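Local coordinates for protein AxyAgu115A (Amphibacillus xylanus NBRC 15112, PDB 6NPS) that is a family GH115 glycoside hydrolase, an alpha-glucuronidase that probably removes glucuronic acid side groups from arabinoglucuronoxylan, at residues L375-L380 against K400-Y405. The protein carries 3 engineered substitutions. Residues are numbered along the deposited sequence; the frame is centred on the assembly and turned at random.
Sequences LEDVIL and KHSGGY
His401 stands edge-on to the backbone of 375-380 at the packed end. With CG anti to its backbone N (chi1 172°), the ring sends NE2-H almost straight into Val378 O, 2.8 Å away and in the ring plane; CE1 lies 3.1 Å from Leu375 O. Leu380 CD1 sits over one ring face, offset toward the rim, 3.7 Å from the centroid, in a CH-pi contact. Leu380 CB also meets Tyr405 CD1, while Tyr405 OH hydrogen-bonds to Met398 O. Leu380 N donates to Gly404 O (3.1 Å), on a lone pair, beginning the parallel pairing of strands 379-383 and 405-410, neighbours in the eight-stranded parallel sheet expected of the TIM-barrel domain of GH115. Two type II turns, Leu375-Val378 and His401-Gly404, lead into these strands and lie against each other; Gly403 has no side chain, and at phi 115° the place of a CB would fall on Val378 O and the preceding carbonyl. The solvent side is looser: Asp377 N-H is split between Ser402 O (3.1 Å) and Glu376 OE1, both bonds bent, and the Glu376 side chain is poorly ordered. One water links Glu376 OE2 to Ser402 N, a second Asp377 OD2 to Ser402 OG.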
loop_
_atom_site.group_PDB
_atom_site.type_symbol
_atom_site.label_atom_id
_atom_site.label_comp_id
_atom_site.label_asym_id
_atom_site.label_seq_id
_atom_site.Cartn_x
_atom_site.Cartn_y
_atom_site.Cartn_z
ATOM N N LEU A 375 1.780 -12.260 54.110
ATOM C CA LEU A 375 0.553 -12.017 53.358
ATOM C C LEU A 375 -0.700 -12.535 54.054
ATOM O O LEU A 375 -1.806 -12.370 53.521
ATOM C CB LEU A 375 0.670 -12.634 51.976
ATOM C CG LEU A 375 1.857 -12.009 51.247
ATOM C CD1 LEU A 375 2.044 -12.734 49.932
ATOM C CD2 LEU A 375 1.610 -10.499 51.012
ATOM N N GLU A 376 -0.572 -13.103 55.247
ATOM C CA GLU A 376 -1.761 -13.534 55.961
ATOM C C GLU A 376 -2.617 -12.320 56.324
ATOM O O GLU A 376 -2.105 -11.303 56.822
ATOM C CB GLU A 376 -1.381 -14.352 57.198
ATOM C CG GLU A 376 -2.502 -15.287 57.633
ATOM C CD GLU A 376 -3.311 -15.799 56.440
ATOM O OE1 GLU A 376 -4.451 -15.313 56.245
ATOM O OE2 GLU A 376 -2.825 -16.694 55.711
ATOM N N ASP A 377 -3.917 -12.418 56.030
ATOM C CA ASP A 377 -4.938 -11.398 56.224
ATOM C C ASP A 377 -4.853 -10.305 55.172
ATOM O O ASP A 377 -5.693 -9.405 55.206
ATOM C CB ASP A 377 -4.892 -10.750 57.619
ATOM C CG ASP A 377 -4.684 -11.775 58.734
ATOM O OD1 ASP A 377 -3.710 -11.636 59.519
ATOM O OD2 ASP A 377 -5.504 -12.723 58.814
ATOM N N VAL A 378 -3.893 -10.346 54.244
ATOM C CA VAL A 378 -3.793 -9.344 53.188
ATOM C C VAL A 378 -4.707 -9.718 52.019
ATOM O O VAL A 378 -4.757 -10.886 51.589
ATOM C CB VAL A 378 -2.332 -9.193 52.724
ATOM C CG1 VAL A 378 -2.247 -8.236 51.514
ATOM C CG2 VAL A 378 -1.468 -8.688 53.866
ATOM N N ILE A 379 -5.420 -8.726 51.479
ATOM C CA ILE A 379 -6.165 -8.942 50.240
ATOM C C ILE A 379 -5.186 -9.081 49.081
ATOM O O ILE A 379 -4.324 -8.224 48.884
ATOM C CB ILE A 379 -7.123 -7.774 49.966
ATOM C CG1 ILE A 379 -8.134 -7.601 51.105
ATOM C CG2 ILE A 379 -7.838 -8.000 48.617
ATOM C CD1 ILE A 379 -8.640 -6.161 51.196
ATOM N N LEU A 380 -5.354 -10.126 48.264
ATOM C CA LEU A 380 -4.458 -10.373 47.134
ATOM C C LEU A 380 -5.201 -9.937 45.893
ATOM O O LEU A 380 -6.162 -10.593 45.461
ATOM C CB LEU A 380 -4.027 -11.838 47.080
ATOM C CG LEU A 380 -3.220 -12.311 48.304
ATOM C CD1 LEU A 380 -2.964 -13.810 48.325
ATOM C CD2 LEU A 380 -1.878 -11.593 48.346
ATOM N N LYS A 400 -8.549 -20.909 50.183
ATOM C CA LYS A 400 -8.446 -20.974 51.636
ATOM C C LYS A 400 -7.816 -19.720 52.246
ATOM O O LYS A 400 -7.812 -19.581 53.476
ATOM C CB LYS A 400 -7.634 -22.208 52.016
ATOM C CG LYS A 400 -8.445 -23.496 52.092
ATOM C CD LYS A 400 -8.028 -24.311 53.341
ATOM C CE LYS A 400 -9.215 -24.928 54.113
ATOM N NZ LYS A 400 -9.978 -23.945 54.957
ATOM N N HIS A 401 -7.284 -18.814 51.428
ATOM C CA HIS A 401 -6.457 -17.719 51.934
ATOM C C HIS A 401 -7.302 -16.754 52.743
ATOM O O HIS A 401 -8.277 -16.179 52.246
ATOM C CB HIS A 401 -5.775 -16.990 50.779
ATOM C CG HIS A 401 -5.057 -15.737 51.186
ATOM N ND1 HIS A 401 -3.873 -15.751 51.899
ATOM C CD2 HIS A 401 -5.356 -14.434 50.982
ATOM C CE1 HIS A 401 -3.470 -14.509 52.108
ATOM N NE2 HIS A 401 -4.354 -13.692 51.567
ATOM N N SER A 402 -6.959 -16.597 54.005
ATOM C CA SER A 402 -7.630 -15.602 54.813
ATOM C C SER A 402 -7.139 -14.225 54.386
ATOM O O SER A 402 -5.935 -13.984 54.263
ATOM C CB SER A 402 -7.364 -15.875 56.294
ATOM O OG SER A 402 -7.414 -14.677 57.036
ATOM N N GLY A 403 -8.066 -13.312 54.160
ATOM C CA GLY A 403 -7.767 -12.055 53.528
ATOM C C GLY A 403 -8.452 -11.926 52.185
ATOM O O GLY A 403 -8.736 -10.809 51.746
ATOM N N GLY A 404 -8.737 -13.055 51.539
ATOM C CA GLY A 404 -9.479 -13.004 50.288
ATOM C C GLY A 404 -8.704 -12.375 49.131
ATOM O O GLY A 404 -7.494 -12.093 49.198
ATOM N N TYR A 405 -9.443 -12.132 48.050
ATOM C CA TYR A 405 -8.873 -11.735 46.772
ATOM C C TYR A 405 -9.600 -10.522 46.228
ATOM O O TYR A 405 -10.793 -10.289 46.502
ATOM C CB TYR A 405 -8.944 -12.887 45.737
ATOM C CG TYR A 405 -8.033 -14.019 46.143
ATOM C CD1 TYR A 405 -6.699 -14.038 45.730
ATOM C CD2 TYR A 405 -8.494 -15.050 46.960
ATOM C CE1 TYR A 405 -5.868 -15.057 46.108
ATOM C CE2 TYR A 405 -7.669 -16.082 47.344
ATOM C CZ TYR A 405 -6.345 -16.082 46.910
ATOM O OH TYR A 405 -5.475 -17.087 47.315
HETATM O O HOH W 1 -4.663 -18.392 55.183
HETATM O O HOH W 2 -8.251 -12.284 57.362
HETATM O O HOH W 3 -8.904 -8.559 54.339
#